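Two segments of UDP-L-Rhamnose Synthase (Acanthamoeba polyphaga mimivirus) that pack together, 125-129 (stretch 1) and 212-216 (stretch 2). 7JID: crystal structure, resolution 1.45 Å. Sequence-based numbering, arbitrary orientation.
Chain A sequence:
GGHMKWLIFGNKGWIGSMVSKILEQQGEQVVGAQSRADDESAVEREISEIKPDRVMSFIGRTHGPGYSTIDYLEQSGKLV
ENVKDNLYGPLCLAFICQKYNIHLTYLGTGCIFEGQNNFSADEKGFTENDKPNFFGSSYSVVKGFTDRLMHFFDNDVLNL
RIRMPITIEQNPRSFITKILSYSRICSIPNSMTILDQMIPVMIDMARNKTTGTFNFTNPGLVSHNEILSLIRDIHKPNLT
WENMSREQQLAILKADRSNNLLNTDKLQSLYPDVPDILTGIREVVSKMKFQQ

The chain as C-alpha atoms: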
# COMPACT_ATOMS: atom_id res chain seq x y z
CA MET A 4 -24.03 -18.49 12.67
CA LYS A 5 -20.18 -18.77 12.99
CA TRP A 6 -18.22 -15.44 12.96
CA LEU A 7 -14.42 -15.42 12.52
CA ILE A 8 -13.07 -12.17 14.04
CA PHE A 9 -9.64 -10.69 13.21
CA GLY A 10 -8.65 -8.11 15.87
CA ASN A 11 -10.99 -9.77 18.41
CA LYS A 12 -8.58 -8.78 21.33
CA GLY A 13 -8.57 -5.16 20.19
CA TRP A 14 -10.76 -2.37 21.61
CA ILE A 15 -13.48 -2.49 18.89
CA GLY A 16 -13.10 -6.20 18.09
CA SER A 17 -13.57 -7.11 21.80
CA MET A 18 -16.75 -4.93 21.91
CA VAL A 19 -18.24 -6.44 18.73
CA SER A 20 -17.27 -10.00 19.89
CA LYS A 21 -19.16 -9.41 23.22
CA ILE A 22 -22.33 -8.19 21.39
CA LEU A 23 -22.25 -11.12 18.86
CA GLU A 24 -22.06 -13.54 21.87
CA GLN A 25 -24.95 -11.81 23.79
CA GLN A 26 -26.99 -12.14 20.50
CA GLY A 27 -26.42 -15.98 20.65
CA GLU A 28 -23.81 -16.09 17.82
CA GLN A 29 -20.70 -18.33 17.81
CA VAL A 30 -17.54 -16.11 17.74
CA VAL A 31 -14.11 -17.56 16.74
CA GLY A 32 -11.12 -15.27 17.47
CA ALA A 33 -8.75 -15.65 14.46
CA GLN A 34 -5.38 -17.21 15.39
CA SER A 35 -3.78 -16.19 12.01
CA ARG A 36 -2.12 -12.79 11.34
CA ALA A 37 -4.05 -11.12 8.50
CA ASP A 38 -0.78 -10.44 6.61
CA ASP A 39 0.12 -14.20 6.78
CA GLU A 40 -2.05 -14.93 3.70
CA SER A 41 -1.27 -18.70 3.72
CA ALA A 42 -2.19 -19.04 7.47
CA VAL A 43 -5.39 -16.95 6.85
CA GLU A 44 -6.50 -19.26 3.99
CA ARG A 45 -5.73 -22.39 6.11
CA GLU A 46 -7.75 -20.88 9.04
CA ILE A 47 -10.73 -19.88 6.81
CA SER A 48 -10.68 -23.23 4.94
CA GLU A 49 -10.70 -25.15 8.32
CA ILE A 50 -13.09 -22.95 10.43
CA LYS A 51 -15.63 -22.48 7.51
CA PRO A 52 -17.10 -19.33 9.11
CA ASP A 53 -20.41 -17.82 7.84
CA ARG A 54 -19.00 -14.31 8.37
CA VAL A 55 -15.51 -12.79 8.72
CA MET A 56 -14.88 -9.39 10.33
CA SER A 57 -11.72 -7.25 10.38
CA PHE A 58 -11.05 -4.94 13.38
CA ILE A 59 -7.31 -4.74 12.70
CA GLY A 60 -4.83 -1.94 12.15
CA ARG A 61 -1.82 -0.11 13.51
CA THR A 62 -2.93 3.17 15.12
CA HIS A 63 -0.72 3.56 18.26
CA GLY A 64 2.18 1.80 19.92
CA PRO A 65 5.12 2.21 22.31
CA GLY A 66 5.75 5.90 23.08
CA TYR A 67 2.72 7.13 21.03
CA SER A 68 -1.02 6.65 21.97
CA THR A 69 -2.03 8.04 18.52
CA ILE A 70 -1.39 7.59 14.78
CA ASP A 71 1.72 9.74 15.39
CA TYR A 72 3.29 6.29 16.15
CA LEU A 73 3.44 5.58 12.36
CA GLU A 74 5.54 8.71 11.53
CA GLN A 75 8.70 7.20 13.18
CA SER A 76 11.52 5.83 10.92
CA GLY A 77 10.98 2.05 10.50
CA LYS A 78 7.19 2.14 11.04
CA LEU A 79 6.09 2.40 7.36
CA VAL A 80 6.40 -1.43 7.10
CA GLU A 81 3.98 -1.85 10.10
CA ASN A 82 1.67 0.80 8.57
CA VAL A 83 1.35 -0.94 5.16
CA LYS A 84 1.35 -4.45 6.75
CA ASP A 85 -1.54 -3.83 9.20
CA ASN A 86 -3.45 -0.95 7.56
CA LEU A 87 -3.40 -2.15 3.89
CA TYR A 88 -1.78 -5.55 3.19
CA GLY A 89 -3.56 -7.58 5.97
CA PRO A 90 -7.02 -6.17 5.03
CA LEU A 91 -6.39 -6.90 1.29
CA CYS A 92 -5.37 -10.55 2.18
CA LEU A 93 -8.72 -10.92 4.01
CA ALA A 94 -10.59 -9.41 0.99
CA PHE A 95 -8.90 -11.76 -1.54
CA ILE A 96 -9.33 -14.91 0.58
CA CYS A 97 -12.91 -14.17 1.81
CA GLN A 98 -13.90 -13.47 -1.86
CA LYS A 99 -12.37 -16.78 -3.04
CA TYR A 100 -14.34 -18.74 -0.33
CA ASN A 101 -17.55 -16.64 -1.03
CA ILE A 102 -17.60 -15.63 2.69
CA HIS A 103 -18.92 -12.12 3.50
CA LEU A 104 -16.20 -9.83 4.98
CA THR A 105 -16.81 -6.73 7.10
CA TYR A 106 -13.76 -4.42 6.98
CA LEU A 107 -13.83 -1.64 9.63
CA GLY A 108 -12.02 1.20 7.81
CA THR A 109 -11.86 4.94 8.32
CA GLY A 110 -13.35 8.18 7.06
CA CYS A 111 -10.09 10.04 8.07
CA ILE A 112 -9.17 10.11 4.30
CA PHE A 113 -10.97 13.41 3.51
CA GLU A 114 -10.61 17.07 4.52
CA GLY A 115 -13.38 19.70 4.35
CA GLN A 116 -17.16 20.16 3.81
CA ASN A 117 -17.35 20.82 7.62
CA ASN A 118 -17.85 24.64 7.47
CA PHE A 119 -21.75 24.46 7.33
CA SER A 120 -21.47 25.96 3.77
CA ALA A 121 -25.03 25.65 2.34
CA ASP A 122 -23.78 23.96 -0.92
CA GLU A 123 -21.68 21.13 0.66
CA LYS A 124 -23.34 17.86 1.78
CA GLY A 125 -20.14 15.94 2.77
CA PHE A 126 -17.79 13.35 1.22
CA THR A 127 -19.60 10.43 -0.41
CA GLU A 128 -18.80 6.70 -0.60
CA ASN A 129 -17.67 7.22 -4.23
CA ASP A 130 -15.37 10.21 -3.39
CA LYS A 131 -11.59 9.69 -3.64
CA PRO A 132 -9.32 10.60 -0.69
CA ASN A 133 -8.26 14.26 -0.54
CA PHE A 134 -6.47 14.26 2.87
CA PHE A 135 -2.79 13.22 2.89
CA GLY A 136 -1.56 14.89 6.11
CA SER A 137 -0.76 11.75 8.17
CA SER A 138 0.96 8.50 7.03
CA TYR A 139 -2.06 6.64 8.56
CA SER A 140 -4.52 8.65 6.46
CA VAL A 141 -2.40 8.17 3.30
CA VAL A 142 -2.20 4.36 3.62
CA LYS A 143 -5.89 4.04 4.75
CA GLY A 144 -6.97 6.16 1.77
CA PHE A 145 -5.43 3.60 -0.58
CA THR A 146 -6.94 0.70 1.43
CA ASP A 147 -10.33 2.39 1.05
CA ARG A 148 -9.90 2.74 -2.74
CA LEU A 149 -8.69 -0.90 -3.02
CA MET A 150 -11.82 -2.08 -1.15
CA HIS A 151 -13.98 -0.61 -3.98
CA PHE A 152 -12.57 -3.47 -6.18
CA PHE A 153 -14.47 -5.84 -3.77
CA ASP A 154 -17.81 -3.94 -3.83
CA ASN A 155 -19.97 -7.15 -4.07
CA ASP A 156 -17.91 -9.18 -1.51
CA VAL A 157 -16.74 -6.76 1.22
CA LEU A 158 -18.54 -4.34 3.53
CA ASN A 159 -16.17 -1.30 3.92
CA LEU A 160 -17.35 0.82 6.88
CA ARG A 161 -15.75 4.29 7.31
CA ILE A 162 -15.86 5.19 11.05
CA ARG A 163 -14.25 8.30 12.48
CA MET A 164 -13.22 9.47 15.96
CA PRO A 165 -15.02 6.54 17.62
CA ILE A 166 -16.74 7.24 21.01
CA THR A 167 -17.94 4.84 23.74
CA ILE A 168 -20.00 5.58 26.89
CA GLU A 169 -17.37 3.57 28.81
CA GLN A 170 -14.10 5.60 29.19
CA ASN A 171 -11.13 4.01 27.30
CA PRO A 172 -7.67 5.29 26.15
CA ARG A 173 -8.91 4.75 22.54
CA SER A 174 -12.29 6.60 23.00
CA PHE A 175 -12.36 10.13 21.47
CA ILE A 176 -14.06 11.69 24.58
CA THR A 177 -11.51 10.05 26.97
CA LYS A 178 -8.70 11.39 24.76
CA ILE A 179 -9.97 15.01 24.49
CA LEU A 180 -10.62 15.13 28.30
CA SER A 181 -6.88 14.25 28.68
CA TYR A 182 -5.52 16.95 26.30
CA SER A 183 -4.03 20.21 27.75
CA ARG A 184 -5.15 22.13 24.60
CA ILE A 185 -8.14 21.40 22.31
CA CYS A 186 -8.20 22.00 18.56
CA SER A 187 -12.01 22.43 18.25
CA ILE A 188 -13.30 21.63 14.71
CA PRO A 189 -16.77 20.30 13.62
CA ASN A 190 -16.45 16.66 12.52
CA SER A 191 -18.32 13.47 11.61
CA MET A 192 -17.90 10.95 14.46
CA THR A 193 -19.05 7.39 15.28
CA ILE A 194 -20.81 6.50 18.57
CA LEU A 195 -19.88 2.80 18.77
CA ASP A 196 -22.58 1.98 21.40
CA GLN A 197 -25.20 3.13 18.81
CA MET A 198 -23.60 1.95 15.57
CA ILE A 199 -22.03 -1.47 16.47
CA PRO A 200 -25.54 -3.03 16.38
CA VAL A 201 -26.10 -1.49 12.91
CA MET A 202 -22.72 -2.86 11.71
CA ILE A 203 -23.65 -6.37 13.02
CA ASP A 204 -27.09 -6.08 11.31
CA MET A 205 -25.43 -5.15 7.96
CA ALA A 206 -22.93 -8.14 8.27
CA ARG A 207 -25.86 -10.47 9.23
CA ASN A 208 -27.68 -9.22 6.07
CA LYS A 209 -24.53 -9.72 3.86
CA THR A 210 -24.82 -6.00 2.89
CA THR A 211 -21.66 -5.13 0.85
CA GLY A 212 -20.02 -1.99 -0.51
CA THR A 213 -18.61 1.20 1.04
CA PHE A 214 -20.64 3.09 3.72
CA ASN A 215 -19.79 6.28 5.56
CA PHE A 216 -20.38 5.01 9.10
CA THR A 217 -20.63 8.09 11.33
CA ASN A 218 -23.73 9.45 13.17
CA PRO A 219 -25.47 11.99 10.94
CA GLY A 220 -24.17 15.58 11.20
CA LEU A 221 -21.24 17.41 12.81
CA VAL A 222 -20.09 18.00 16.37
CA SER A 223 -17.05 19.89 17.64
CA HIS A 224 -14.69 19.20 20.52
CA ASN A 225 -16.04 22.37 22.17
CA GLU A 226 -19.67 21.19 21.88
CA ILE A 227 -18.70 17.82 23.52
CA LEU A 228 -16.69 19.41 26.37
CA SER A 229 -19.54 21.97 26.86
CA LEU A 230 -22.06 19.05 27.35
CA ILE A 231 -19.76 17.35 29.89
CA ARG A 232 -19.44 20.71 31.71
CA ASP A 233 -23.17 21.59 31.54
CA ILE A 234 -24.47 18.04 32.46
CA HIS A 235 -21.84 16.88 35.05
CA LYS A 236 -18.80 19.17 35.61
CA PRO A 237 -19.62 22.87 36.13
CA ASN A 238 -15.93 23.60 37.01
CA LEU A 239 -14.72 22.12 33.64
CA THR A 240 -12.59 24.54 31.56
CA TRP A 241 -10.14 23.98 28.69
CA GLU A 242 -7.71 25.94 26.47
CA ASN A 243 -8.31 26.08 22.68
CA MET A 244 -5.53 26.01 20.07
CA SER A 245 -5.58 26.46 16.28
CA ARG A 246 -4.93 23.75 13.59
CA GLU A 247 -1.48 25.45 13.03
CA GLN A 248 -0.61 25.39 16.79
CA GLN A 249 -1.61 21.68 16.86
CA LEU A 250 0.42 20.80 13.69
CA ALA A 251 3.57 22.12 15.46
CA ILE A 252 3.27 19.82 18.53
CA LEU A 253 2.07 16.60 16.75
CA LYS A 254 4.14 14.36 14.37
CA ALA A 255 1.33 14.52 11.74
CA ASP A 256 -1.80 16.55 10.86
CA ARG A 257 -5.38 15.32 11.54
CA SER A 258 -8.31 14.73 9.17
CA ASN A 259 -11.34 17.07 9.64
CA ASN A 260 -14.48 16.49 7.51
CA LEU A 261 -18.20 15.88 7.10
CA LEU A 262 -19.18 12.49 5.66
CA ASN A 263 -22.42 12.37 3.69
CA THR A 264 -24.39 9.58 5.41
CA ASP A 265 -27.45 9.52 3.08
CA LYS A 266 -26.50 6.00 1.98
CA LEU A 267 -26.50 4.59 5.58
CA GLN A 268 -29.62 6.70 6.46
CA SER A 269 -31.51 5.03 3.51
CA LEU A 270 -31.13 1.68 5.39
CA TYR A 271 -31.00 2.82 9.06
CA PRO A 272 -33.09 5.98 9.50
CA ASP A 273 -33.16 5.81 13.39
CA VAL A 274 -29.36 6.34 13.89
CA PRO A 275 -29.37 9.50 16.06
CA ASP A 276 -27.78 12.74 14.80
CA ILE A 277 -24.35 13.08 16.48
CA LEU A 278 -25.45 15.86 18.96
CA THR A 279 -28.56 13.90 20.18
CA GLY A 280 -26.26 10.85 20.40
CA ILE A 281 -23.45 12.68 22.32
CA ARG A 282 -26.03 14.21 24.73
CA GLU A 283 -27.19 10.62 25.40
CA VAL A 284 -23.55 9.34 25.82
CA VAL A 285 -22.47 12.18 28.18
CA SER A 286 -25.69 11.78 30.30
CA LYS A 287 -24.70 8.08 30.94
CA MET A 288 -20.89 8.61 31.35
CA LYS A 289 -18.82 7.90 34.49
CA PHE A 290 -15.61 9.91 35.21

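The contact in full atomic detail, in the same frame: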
# COMPACT_ATOMS: atom_id res chain seq x y z
N GLY A 125 -21.10 16.89 2.16
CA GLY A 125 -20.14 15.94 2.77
C GLY A 125 -19.55 14.97 1.76
O GLY A 125 -20.16 14.77 0.66
N PHE A 126 -18.45 14.32 2.11
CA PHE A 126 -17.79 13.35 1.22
C PHE A 126 -18.68 12.12 1.12
O PHE A 126 -19.27 11.68 2.13
CB PHE A 126 -16.38 13.04 1.72
CG PHE A 126 -15.49 14.25 1.57
CD1 PHE A 126 -14.87 14.51 0.35
CD2 PHE A 126 -15.31 15.13 2.61
CE1 PHE A 126 -14.09 15.64 0.22
CE2 PHE A 126 -14.52 16.25 2.47
CZ PHE A 126 -13.88 16.49 1.27
N THR A 127 -18.81 11.62 -0.11
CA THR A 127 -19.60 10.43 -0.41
C THR A 127 -18.74 9.16 -0.42
O THR A 127 -17.49 9.21 -0.48
CB THR A 127 -20.38 10.61 -1.72
OG1 THR A 127 -19.37 10.51 -2.73
CG2 THR A 127 -21.16 11.90 -1.73
N GLU A 128 -19.43 8.03 -0.53
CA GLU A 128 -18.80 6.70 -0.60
C GLU A 128 -17.95 6.62 -1.85
O GLU A 128 -16.86 6.01 -1.81
CB GLU A 128 -19.84 5.59 -0.54
CG GLU A 128 -20.40 5.44 0.84
CD GLU A 128 -21.47 6.42 1.31
OE1 GLU A 128 -22.01 7.17 0.44
OE2 GLU A 128 -21.86 6.35 2.47
N ASN A 129 -18.39 7.26 -2.94
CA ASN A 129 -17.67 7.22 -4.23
C ASN A 129 -16.47 8.18 -4.28
O ASN A 129 -15.62 7.99 -5.17
CB ASN A 129 -18.63 7.50 -5.38
CG ASN A 129 -17.98 7.36 -6.74
OD1 ASN A 129 -17.58 6.26 -7.12
ND2 ASN A 129 -17.92 8.46 -7.48
N GLY A 212 -20.28 -3.31 0.05
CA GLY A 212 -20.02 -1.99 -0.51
C GLY A 212 -19.37 -1.07 0.52
O GLY A 212 -19.19 -1.48 1.66
N THR A 213 -19.17 0.17 0.14
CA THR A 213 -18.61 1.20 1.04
C THR A 213 -19.79 1.94 1.69
O THR A 213 -20.73 2.32 1.00
CB THR A 213 -17.67 2.13 0.31
OG1 THR A 213 -16.54 1.34 -0.09
CG2 THR A 213 -17.18 3.28 1.16
N PHE A 214 -19.69 2.21 2.99
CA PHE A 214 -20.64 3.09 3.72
C PHE A 214 -19.84 4.03 4.61
O PHE A 214 -19.10 3.56 5.50
CB PHE A 214 -21.62 2.31 4.57
CG PHE A 214 -22.65 1.53 3.79
CD1 PHE A 214 -23.97 1.98 3.74
CD2 PHE A 214 -22.33 0.31 3.23
CE1 PHE A 214 -24.93 1.23 3.06
CE2 PHE A 214 -23.29 -0.42 2.51
CZ PHE A 214 -24.59 0.03 2.48
N ASN A 215 -20.12 5.31 4.50
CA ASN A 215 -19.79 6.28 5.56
C ASN A 215 -20.57 5.85 6.81
O ASN A 215 -21.76 5.59 6.72
CB ASN A 215 -20.11 7.70 5.08
CG ASN A 215 -19.17 8.20 4.03
OD1 ASN A 215 -18.02 7.76 3.92
ND2 ASN A 215 -19.66 9.10 3.17
N PHE A 216 -19.88 5.74 7.92
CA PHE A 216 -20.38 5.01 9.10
C PHE A 216 -20.12 5.88 10.33
O PHE A 216 -19.61 5.41 11.34
CB PHE A 216 -19.78 3.62 9.17
CG PHE A 216 -20.72 2.68 9.86
CD1 PHE A 216 -21.86 2.24 9.22
CD2 PHE A 216 -20.39 2.17 11.09
CE1 PHE A 216 -22.69 1.33 9.87
CE2 PHE A 216 -21.23 1.30 11.75
CZ PHE A 216 -22.37 0.85 11.10
O HOH W 1 -23.50 6.51 4.58

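This is a small, largely polar contact in which one glutamate side chain, E128, from an irregular segment lies against a strand and bonds to its backbone. The two stretches belong to one chain and are at least 85 residues apart in sequence wherever they touch. Together they bury 238 Å² of surface. Stretch 1 has no regular helix or strand. Stretch 2 is a strand from 212 to 215. The backbones come nearest at E128 and T213, whose CA atoms are 5.7 Å apart.

E128 has the largest share of the buried surface. Its CA-to-CB bond points toward the strand, and 101 Å² of the residue is covered by stretch 2. The side chain does not extend straight. With chi1 near -74° (m) and chi2 near 79° (p), it folds so that the carboxylate reaches N215. There N215 N donates a hydrogen bond to E128 OE2, at 2.9 Å and with an N-H...acceptor angle of 163°. The length is ordinary and the angle nearly straight. It gives a backbone amide of the strand a charged acceptor.

A water bridges the same two residues. It donates to E128 OE2 at 2.7 Å and to N215 O at 2.9 Å. The carboxylate oxygen OE2 is thus tied to N215 twice, directly at the amide N, and through the water to the carbonyl O.

The aliphatic part of E128 packs on T213. E128 CG lies 3.1 Å from T213 O, a close approach to the strand carbonyl. E128 CG is also 3.9 Å from T213 CG2, a van der Waals contact between carbon atoms. T213 OG1 is hydrogen-bonded elsewhere in the structure. F214 points away from stretch 1, as expected for a strand residue between T213 and N215, which both point toward it. Its backbone still meets the glutamate, with F214 CA 3.7 Å from E128 OE2.

N215 makes the second approach. Its side chain extends toward the backbone of stretch 1, and N215 ND2 is 2.8 Å from F126 O. N215 ND2 also lies 3.7 Å from T127 C. N215 OD1 and ND2 both have hydrogen-bonding partners elsewhere in the structure.

The other side chains add little. The end of the F126 side chain leads away from the strand; its closest atom to N215 is the carbonyl O. T127 and N129 point away from stretch 2. G125, N129, G212 and F216 make no contact across the pair.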